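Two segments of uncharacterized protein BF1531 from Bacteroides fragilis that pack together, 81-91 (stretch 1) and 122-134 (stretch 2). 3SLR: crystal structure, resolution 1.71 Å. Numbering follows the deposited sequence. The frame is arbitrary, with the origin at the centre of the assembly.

Stretch 1, residues 81-91: IIFHSTHKLLE
Stretch 2 (122-134) RVIYYNYPEIEDT

Where two parallel strands part, direct pairing can give way to bridging water and side-chain hydroxyls, and BF1531 illustrates the principle with an unusual polar chain: His84 ND1 lies 2.7 Å from Tyr125 OH, which in turn lies 2.6 Å from Tyr128 OH. Both contacts are hydrogen bonds, and the imidazole meets the first hydroxyl at its edge. His84 (chi1 -85°) reaches across from stretch 1, while Tyr125 (t) brings its hydroxyl to the imidazole, and Tyr128 (m) brings its own to that of Tyr125.

The strands 81-83 and 122-126 run parallel at 21°, with Ile81 beside Ile124 (CA-CA 4.7 Å) and Ile82 beside Tyr125 (5.0 Å). Backbones are extended, phi/psi near -109/129 at Ile82. Ile82 N donates to Ile124 O at 2.9 Å; the return bond, Tyr126 N to Ile82 O, is weak at 3.3 Å. Beyond it one water takes over, whose oxygen accepts from His84 N at 2.8 Å and which donates to Ile82 O and Tyr126 O. A second donates to His84 O and Asn127 O.

Ile81 and Ile124, both m,t, share one sheet face; Ile82 (m,m) and Tyr125 share the other, with Ile82 CB 3.7 Å from Tyr125 CD2. Tyr126 (m) turns its ring edge toward the face of Phe83 (t), centroids 5.1 Å apart and planes at 69°, while its CE1 packs 3.5 Å from Ile81 CG2. All these residues are buried: branched Ile81 and Ile82 and aromatic Phe83 pack carbon against the neighbouring strand, while the OH of Tyr126 is satisfied elsewhere in the structure.

After Ser85, whose OG caps the helix by accepting from Lys88 N at 3.1 Å, the helix 86-91 packs on the loop of stretch 2. Thr86 (m) serves both chemistries: OG1 donates to Pro129 O at 2.8 Å, and CG2 touches Ile131 CD1 at 3.6 Å. One turn on, Leu90 CD2 meets Ile131 CG2 at 4.0 Å. Together the stretches bury 848 Å², counting both sides.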

ATOM      1  N   ILE A  81       4.051  16.209   1.686  1.00 15.88           N
ATOM      2  CA  ILE A  81       4.132  15.037   2.534  1.00 14.69           C
ATOM      3  C   ILE A  81       4.562  15.487   3.921  1.00 12.58           C
ATOM      4  O   ILE A  81       5.619  16.105   4.089  1.00 14.85           O
ATOM      5  CB  ILE A  81       5.157  14.027   1.989  1.00 14.05           C
ATOM      6  CG1 ILE A  81       4.803  13.623   0.558  1.00 15.61           C
ATOM      7  CG2 ILE A  81       5.256  12.803   2.916  1.00 13.05           C
ATOM      8  CD1 ILE A  81       5.895  12.847  -0.120  1.00 16.67           C
ATOM      9  N   ILE A  82       3.728  15.195   4.910  1.00 13.46           N
ATOM     10  CA  ILE A  82       4.043  15.521   6.302  1.00 12.66           C
ATOM     11  C   ILE A  82       4.349  14.235   7.057  1.00 13.85           C
ATOM     12  O   ILE A  82       3.559  13.281   7.027  1.00 13.43           O
ATOM     13  CB  ILE A  82       2.852  16.209   7.011  1.00 14.87           C
ATOM     14  CG1 ILE A  82       2.338  17.412   6.202  1.00 18.42           C
ATOM     15  CG2 ILE A  82       3.220  16.591   8.455  1.00 13.61           C
ATOM     16  CD1 ILE A  82       3.292  18.586   6.139  1.00 17.59           C
ATOM     17  N   PHE A  83       5.485  14.213   7.743  1.00 13.82           N
ATOM     18  CA  PHE A  83       5.848  13.074   8.572  1.00 15.48           C
ATOM     19  C   PHE A  83       5.989  13.511  10.030  1.00 13.79           C
ATOM     20  O   PHE A  83       7.069  13.918  10.463  1.00 14.81           O
ATOM     21  CB  PHE A  83       7.165  12.462   8.075  1.00 13.80           C
ATOM     22  CG  PHE A  83       7.538  11.177   8.764  1.00 14.53           C
ATOM     23  CD1 PHE A  83       6.622  10.503   9.566  1.00 14.99           C
ATOM     24  CD2 PHE A  83       8.809  10.637   8.592  1.00 14.30           C
ATOM     25  CE1 PHE A  83       6.968   9.310  10.192  1.00 15.58           C
ATOM     26  CE2 PHE A  83       9.166   9.450   9.195  1.00 17.69           C
ATOM     27  CZ  PHE A  83       8.245   8.777  10.005  1.00 15.39           C
ATOM     28  N   HIS A  84       4.875  13.479  10.758  1.00 12.07           N
ATOM     29  CA  HIS A  84       4.867  13.599  12.214  1.00 13.27           C
ATOM     30  C   HIS A  84       5.027  12.192  12.788  1.00 15.14           C
ATOM     31  O   HIS A  84       4.184  11.325  12.549  1.00 15.61           O
ATOM     32  CB  HIS A  84       3.517  14.135  12.688  1.00 14.54           C
ATOM     33  CG  HIS A  84       3.398  15.627  12.668  1.00 15.95           C
ATOM     34  ND1 HIS A  84       2.238  16.269  12.289  1.00 16.25           N
ATOM     35  CD2 HIS A  84       4.265  16.602  13.034  1.00 18.16           C
ATOM     36  CE1 HIS A  84       2.403  17.574  12.397  1.00 20.59           C
ATOM     37  NE2 HIS A  84       3.623  17.801  12.854  1.00 18.90           N
ATOM     38  N   SER A  85       6.076  11.962  13.564  1.00 15.35           N
ATOM     39  CA  SER A  85       6.341  10.620  14.080  1.00 15.02           C
ATOM     40  C   SER A  85       5.642  10.364  15.403  1.00 13.76           C
ATOM     41  O   SER A  85       5.470  11.271  16.226  1.00 13.31           O
ATOM     42  CB  SER A  85       7.846  10.399  14.253  1.00 14.28           C
ATOM     43  OG  SER A  85       8.360  11.260  15.260  1.00 13.90           O
ATOM     44  N   THR A  86       5.255   9.116  15.626  1.00 11.29           N
ATOM     45  CA  THR A  86       4.727   8.750  16.936  1.00 10.20           C
ATOM     46  C   THR A  86       5.767   9.026  18.012  1.00 13.15           C
ATOM     47  O   THR A  86       5.443   9.476  19.110  1.00 12.54           O
ATOM     48  CB  THR A  86       4.344   7.268  16.990  1.00 12.50           C
ATOM     49  OG1 THR A  86       3.405   6.995  15.951  1.00 14.33           O
ATOM     50  CG2 THR A  86       3.728   6.909  18.351  1.00 13.00           C
ATOM     51  N   HIS A  87       7.026   8.746  17.691  1.00 13.37           N
ATOM     52  CA  HIS A  87       8.113   8.901  18.644  1.00 13.85           C
ATOM     53  C   HIS A  87       8.210  10.312  19.222  1.00 13.50           C
ATOM     54  O   HIS A  87       8.401  10.492  20.430  1.00 13.86           O
ATOM     55  CB  HIS A  87       9.444   8.497  17.992  1.00 13.70           C
ATOM     56  CG  HIS A  87      10.522   8.188  18.982  1.00 16.27           C
ATOM     57  ND1 HIS A  87      10.833   6.899  19.363  1.00 15.56           N
ATOM     58  CD2 HIS A  87      11.327   9.001  19.710  1.00 15.59           C
ATOM     59  CE1 HIS A  87      11.798   6.930  20.265  1.00 18.43           C
ATOM     60  NE2 HIS A  87      12.122   8.193  20.488  1.00 17.42           N
ATOM     61  N   LYS A  88       8.096  11.311  18.359  1.00 12.65           N
ATOM     62  CA  LYS A  88       8.216  12.700  18.791  1.00 13.49           C
ATOM     63  C   LYS A  88       6.949  13.167  19.510  1.00 14.01           C
ATOM     64  O   LYS A  88       7.021  13.985  20.436  1.00 13.82           O
ATOM     65  CB  LYS A  88       8.564  13.618  17.608  1.00 14.33           C
ATOM     66  CG  LYS A  88       9.958  13.347  17.023  1.00 13.97           C
ATOM     67  CD  LYS A  88      11.073  13.691  18.030  1.00 18.03           C
ATOM     68  CE  LYS A  88      12.446  13.247  17.505  1.00 17.37           C
ATOM     69  NZ  LYS A  88      13.561  13.701  18.409  1.00 20.27           N
ATOM     70  N   LEU A  89       5.801  12.629  19.107  1.00 13.53           N
ATOM     71  CA  LEU A  89       4.539  12.946  19.772  1.00 11.80           C
ATOM     72  C   LEU A  89       4.544  12.355  21.186  1.00 13.94           C
ATOM     73  O   LEU A  89       4.020  12.958  22.121  1.00 14.52           O
ATOM     74  CB  LEU A  89       3.341  12.411  18.970  1.00 14.56           C
ATOM     75  CG  LEU A  89       1.944  12.781  19.505  1.00 15.44           C
ATOM     76  CD1 LEU A  89       1.685  14.278  19.358  1.00 16.98           C
ATOM     77  CD2 LEU A  89       0.859  11.982  18.802  1.00 17.19           C
ATOM     78  N   LEU A  90       5.135  11.169  21.324  1.00 12.54           N
ATOM     79  CA  LEU A  90       5.302  10.514  22.621  1.00 13.78           C
ATOM     80  C   LEU A  90       6.106  11.413  23.553  1.00 15.89           C
ATOM     81  O   LEU A  90       5.752  11.591  24.722  1.00 13.42           O
ATOM     82  CB  LEU A  90       6.027   9.176  22.440  1.00 15.11           C
ATOM     83  CG  LEU A  90       6.132   8.251  23.652  1.00 16.37           C
ATOM     84  CD1 LEU A  90       4.772   7.707  23.990  1.00 18.63           C
ATOM     85  CD2 LEU A  90       7.102   7.099  23.345  1.00 16.99           C
ATOM     86  N   GLU A  91       7.189  11.999  23.040  1.00 12.34           N
ATOM     87  CA  GLU A  91       7.965  12.930  23.847  1.00 13.99           C
ATOM     88  C   GLU A  91       7.144  14.162  24.226  1.00 13.80           C
ATOM     89  O   GLU A  91       7.154  14.595  25.382  1.00 15.46           O
ATOM     90  CB  GLU A  91       9.255  13.345  23.141  1.00 12.58           C
ATOM     91  CG  GLU A  91       9.980  14.437  23.920  1.00 15.88           C
ATOM     92  CD  GLU A  91      11.405  14.666  23.466  1.00 19.32           C
ATOM     93  OE1 GLU A  91      11.643  14.709  22.249  1.00 19.30           O
ATOM     94  OE2 GLU A  91      12.284  14.817  24.336  1.00 21.48           O
ATOM     95  N   ARG A 122      -2.085  18.674  -2.964  1.00 23.07           N
ATOM     96  CA  ARG A 122      -2.576  17.535  -2.193  1.00 22.28           C
ATOM     97  C   ARG A 122      -1.639  17.250  -1.030  1.00 18.13           C
ATOM     98  O   ARG A 122      -0.425  17.419  -1.142  1.00 21.34           O
ATOM     99  CB  ARG A 122      -2.712  16.296  -3.073  1.00 23.28           C
ATOM    100  CG  ARG A 122      -3.973  16.262  -3.921  1.00 27.19           C
ATOM    101  CD  ARG A 122      -3.704  16.716  -5.336  1.00 35.19           C
ATOM    102  NE  ARG A 122      -4.857  16.471  -6.198  1.00 35.72           N
ATOM    103  CZ  ARG A 122      -4.830  16.546  -7.524  1.00 34.90           C
ATOM    104  NH1 ARG A 122      -3.703  16.854  -8.153  1.00 36.84           N
ATOM    105  NH2 ARG A 122      -5.932  16.302  -8.221  1.00 37.26           N
ATOM    106  N   VAL A 123      -2.206  16.832   0.095  1.00 16.92           N
ATOM    107  CA  VAL A 123      -1.418  16.510   1.271  1.00 16.14           C
ATOM    108  C   VAL A 123      -1.397  15.008   1.460  1.00 16.03           C
ATOM    109  O   VAL A 123      -2.423  14.360   1.338  1.00 15.32           O
ATOM    110  CB  VAL A 123      -2.008  17.175   2.534  1.00 20.29           C
ATOM    111  CG1 VAL A 123      -1.333  16.646   3.807  1.00 15.89           C
ATOM    112  CG2 VAL A 123      -1.870  18.682   2.426  1.00 20.90           C
ATOM    113  N   ILE A 124      -0.212  14.456   1.697  1.00 15.49           N
ATOM    114  CA  ILE A 124      -0.086  13.060   2.095  1.00 13.56           C
ATOM    115  C   ILE A 124       0.476  13.033   3.518  1.00 12.94           C
ATOM    116  O   ILE A 124       1.541  13.595   3.793  1.00 13.66           O
ATOM    117  CB  ILE A 124       0.824  12.279   1.139  1.00 14.85           C
ATOM    118  CG1 ILE A 124       0.249  12.312  -0.280  1.00 16.69           C
ATOM    119  CG2 ILE A 124       0.956  10.841   1.618  1.00 13.74           C
ATOM    120  CD1 ILE A 124       1.204  11.796  -1.327  1.00 18.00           C
ATOM    121  N   TYR A 125      -0.249  12.379   4.418  1.00 13.64           N
ATOM    122  CA  TYR A 125       0.031  12.492   5.841  1.00 13.42           C
ATOM    123  C   TYR A 125       0.177  11.099   6.435  1.00 14.04           C
ATOM    124  O   TYR A 125      -0.761  10.298   6.373  1.00 14.16           O
ATOM    125  CB  TYR A 125      -1.114  13.254   6.529  1.00 13.06           C
ATOM    126  CG  TYR A 125      -0.821  13.661   7.966  1.00 14.37           C
ATOM    127  CD1 TYR A 125      -1.034  12.783   9.009  1.00 14.94           C
ATOM    128  CD2 TYR A 125      -0.340  14.930   8.268  1.00 14.14           C
ATOM    129  CE1 TYR A 125      -0.761  13.144  10.324  1.00 17.19           C
ATOM    130  CE2 TYR A 125      -0.065  15.308   9.577  1.00 15.91           C
ATOM    131  CZ  TYR A 125      -0.275  14.406  10.597  1.00 15.64           C
ATOM    132  OH  TYR A 125      -0.012  14.769  11.889  1.00 15.72           O
ATOM    133  N   TYR A 126       1.360  10.790   6.976  1.00 13.80           N
ATOM    134  CA  TYR A 126       1.571   9.493   7.629  1.00 14.78           C
ATOM    135  C   TYR A 126       0.821   9.446   8.949  1.00 13.10           C
ATOM    136  O   TYR A 126       0.996  10.327   9.779  1.00 13.69           O
ATOM    137  CB  TYR A 126       3.065   9.229   7.891  1.00 12.79           C
ATOM    138  CG  TYR A 126       3.909   9.215   6.639  1.00 14.32           C
ATOM    139  CD1 TYR A 126       4.808  10.237   6.375  1.00 14.01           C
ATOM    140  CD2 TYR A 126       3.790   8.182   5.703  1.00 16.71           C
ATOM    141  CE1 TYR A 126       5.580  10.231   5.221  1.00 15.82           C
ATOM    142  CE2 TYR A 126       4.556   8.179   4.541  1.00 14.92           C
ATOM    143  CZ  TYR A 126       5.449   9.202   4.309  1.00 15.46           C
ATOM    144  OH  TYR A 126       6.214   9.208   3.149  1.00 16.19           O
ATOM    145  N   ASN A 127      -0.020   8.434   9.144  1.00 12.84           N
ATOM    146  CA  ASN A 127      -0.652   8.260  10.442  1.00 13.01           C
ATOM    147  C   ASN A 127       0.316   7.601  11.419  1.00 13.49           C
ATOM    148  O   ASN A 127       1.509   7.455  11.116  1.00 13.21           O
ATOM    149  CB  ASN A 127      -2.006   7.522  10.351  1.00 12.53           C
ATOM    150  CG  ASN A 127      -1.881   6.100   9.834  1.00 16.81           C
ATOM    151  OD1 ASN A 127      -0.777   5.620   9.529  1.00 13.76           O
ATOM    152  ND2 ASN A 127      -3.026   5.406   9.734  1.00 15.63           N
ATOM    153  N   TYR A 128      -0.188   7.207  12.582  1.00 13.79           N
ATOM    154  CA  TYR A 128       0.675   6.951  13.741  1.00 15.28           C
ATOM    155  C   TYR A 128       0.673   5.499  14.230  1.00 11.88           C
ATOM    156  O   TYR A 128      -0.293   5.047  14.847  1.00 14.00           O
ATOM    157  CB  TYR A 128       0.248   7.858  14.906  1.00 15.07           C
ATOM    158  CG  TYR A 128       0.351   9.350  14.636  1.00 12.44           C
ATOM    159  CD1 TYR A 128      -0.710  10.054  14.078  1.00 12.95           C
ATOM    160  CD2 TYR A 128       1.502  10.053  14.974  1.00 12.67           C
ATOM    161  CE1 TYR A 128      -0.608  11.434  13.833  1.00 14.73           C
ATOM    162  CE2 TYR A 128       1.603  11.414  14.765  1.00 15.10           C
ATOM    163  CZ  TYR A 128       0.551  12.099  14.190  1.00 15.42           C
ATOM    164  OH  TYR A 128       0.680  13.453  13.974  1.00 15.40           O
ATOM    165  N   PRO A 129       1.768   4.758  13.985  1.00 12.36           N
ATOM    166  CA  PRO A 129       1.833   3.424  14.600  1.00 12.28           C
ATOM    167  C   PRO A 129       1.893   3.550  16.118  1.00 12.27           C
ATOM    168  O   PRO A 129       2.581   4.434  16.647  1.00 13.96           O
ATOM    169  CB  PRO A 129       3.162   2.847  14.092  1.00 13.94           C
ATOM    170  CG  PRO A 129       3.606   3.764  12.963  1.00 17.22           C
ATOM    171  CD  PRO A 129       2.981   5.104  13.226  1.00 15.37           C
ATOM    172  N   GLU A 130       1.199   2.674  16.829  1.00 11.75           N
ATOM    173  CA  GLU A 130       1.178   2.808  18.280  1.00 12.65           C
ATOM    174  C   GLU A 130       2.525   2.440  18.903  1.00 15.69           C
ATOM    175  O   GLU A 130       3.097   1.400  18.590  1.00 15.64           O
ATOM    176  CB  GLU A 130       0.059   1.965  18.895  1.00 13.39           C
ATOM    177  CG  GLU A 130       0.021   2.051  20.443  1.00 16.07           C
ATOM    178  CD  GLU A 130      -1.102   1.237  21.056  1.00 18.07           C
ATOM    179  OE1 GLU A 130      -2.016   0.830  20.307  1.00 19.45           O
ATOM    180  OE2 GLU A 130      -1.063   1.002  22.291  1.00 19.17           O
ATOM    181  N   ILE A 131       3.043   3.312  19.763  1.00 15.68           N
ATOM    182  CA  ILE A 131       4.092   2.901  20.685  1.00 13.64           C
ATOM    183  C   ILE A 131       3.416   2.742  22.040  1.00 13.60           C
ATOM    184  O   ILE A 131       2.949   3.714  22.622  1.00 15.81           O
ATOM    185  CB  ILE A 131       5.243   3.926  20.774  1.00 14.39           C
ATOM    186  CG1 ILE A 131       5.906   4.119  19.403  1.00 14.94           C
ATOM    187  CG2 ILE A 131       6.276   3.483  21.834  1.00 15.63           C
ATOM    188  CD1 ILE A 131       6.843   5.317  19.352  1.00 16.89           C
ATOM    189  N   GLU A 132       3.295   1.507  22.507  1.00 14.80           N
ATOM    190  CA  GLU A 132       2.680   1.259  23.800  1.00 13.42           C
ATOM    191  C   GLU A 132       3.714   1.550  24.889  1.00 16.34           C
ATOM    192  O   GLU A 132       4.727   0.861  24.980  1.00 15.51           O
ATOM    193  CB  GLU A 132       2.178  -0.181  23.901  1.00 14.58           C
ATOM    194  CG  GLU A 132       1.628  -0.477  25.289  1.00 19.06           C
ATOM    195  CD  GLU A 132       1.130  -1.891  25.450  1.00 19.02           C
ATOM    196  OE1 GLU A 132       1.800  -2.829  24.971  1.00 19.76           O
ATOM    197  OE2 GLU A 132       0.055  -2.055  26.051  1.00 16.21           O
ATOM    198  N   ASP A 133       3.483   2.579  25.700  1.00 12.56           N
ATOM    199  CA  ASP A 133       4.511   2.986  26.664  1.00 14.43           C
ATOM    200  C   ASP A 133       4.478   2.147  27.946  1.00 14.51           C
ATOM    201  O   ASP A 133       5.399   2.203  28.770  1.00 14.70           O
ATOM    202  CB  ASP A 133       4.467   4.492  26.958  1.00 14.36           C
ATOM    203  CG  ASP A 133       3.180   4.943  27.628  1.00 14.97           C
ATOM    204  OD1 ASP A 133       2.369   4.091  28.065  1.00 15.38           O
ATOM    205  OD2 ASP A 133       3.004   6.173  27.748  1.00 15.89           O
ATOM    206  N   THR A 134       3.432   1.336  28.066  1.00 14.96           N
ATOM    207  CA  THR A 134       3.172   0.515  29.254  1.00 15.40           C
ATOM    208  C   THR A 134       3.194   1.260  30.590  1.00 17.06           C
ATOM    209  O   THR A 134       3.369   0.640  31.635  1.00 16.43           O
ATOM    210  CB  THR A 134       4.121  -0.712  29.362  1.00 18.32           C
ATOM    211  OG1 THR A 134       5.435  -0.287  29.754  1.00 17.19           O
ATOM    212  CG2 THR A 134       4.167  -1.493  28.035  1.00 18.14           C
TER
HETATM  213  O   HOH W   1       2.545  12.522   9.600  1.00 14.69           O
HETATM  214  O   HOH W   2       3.944   8.628  12.022  1.00 17.43           O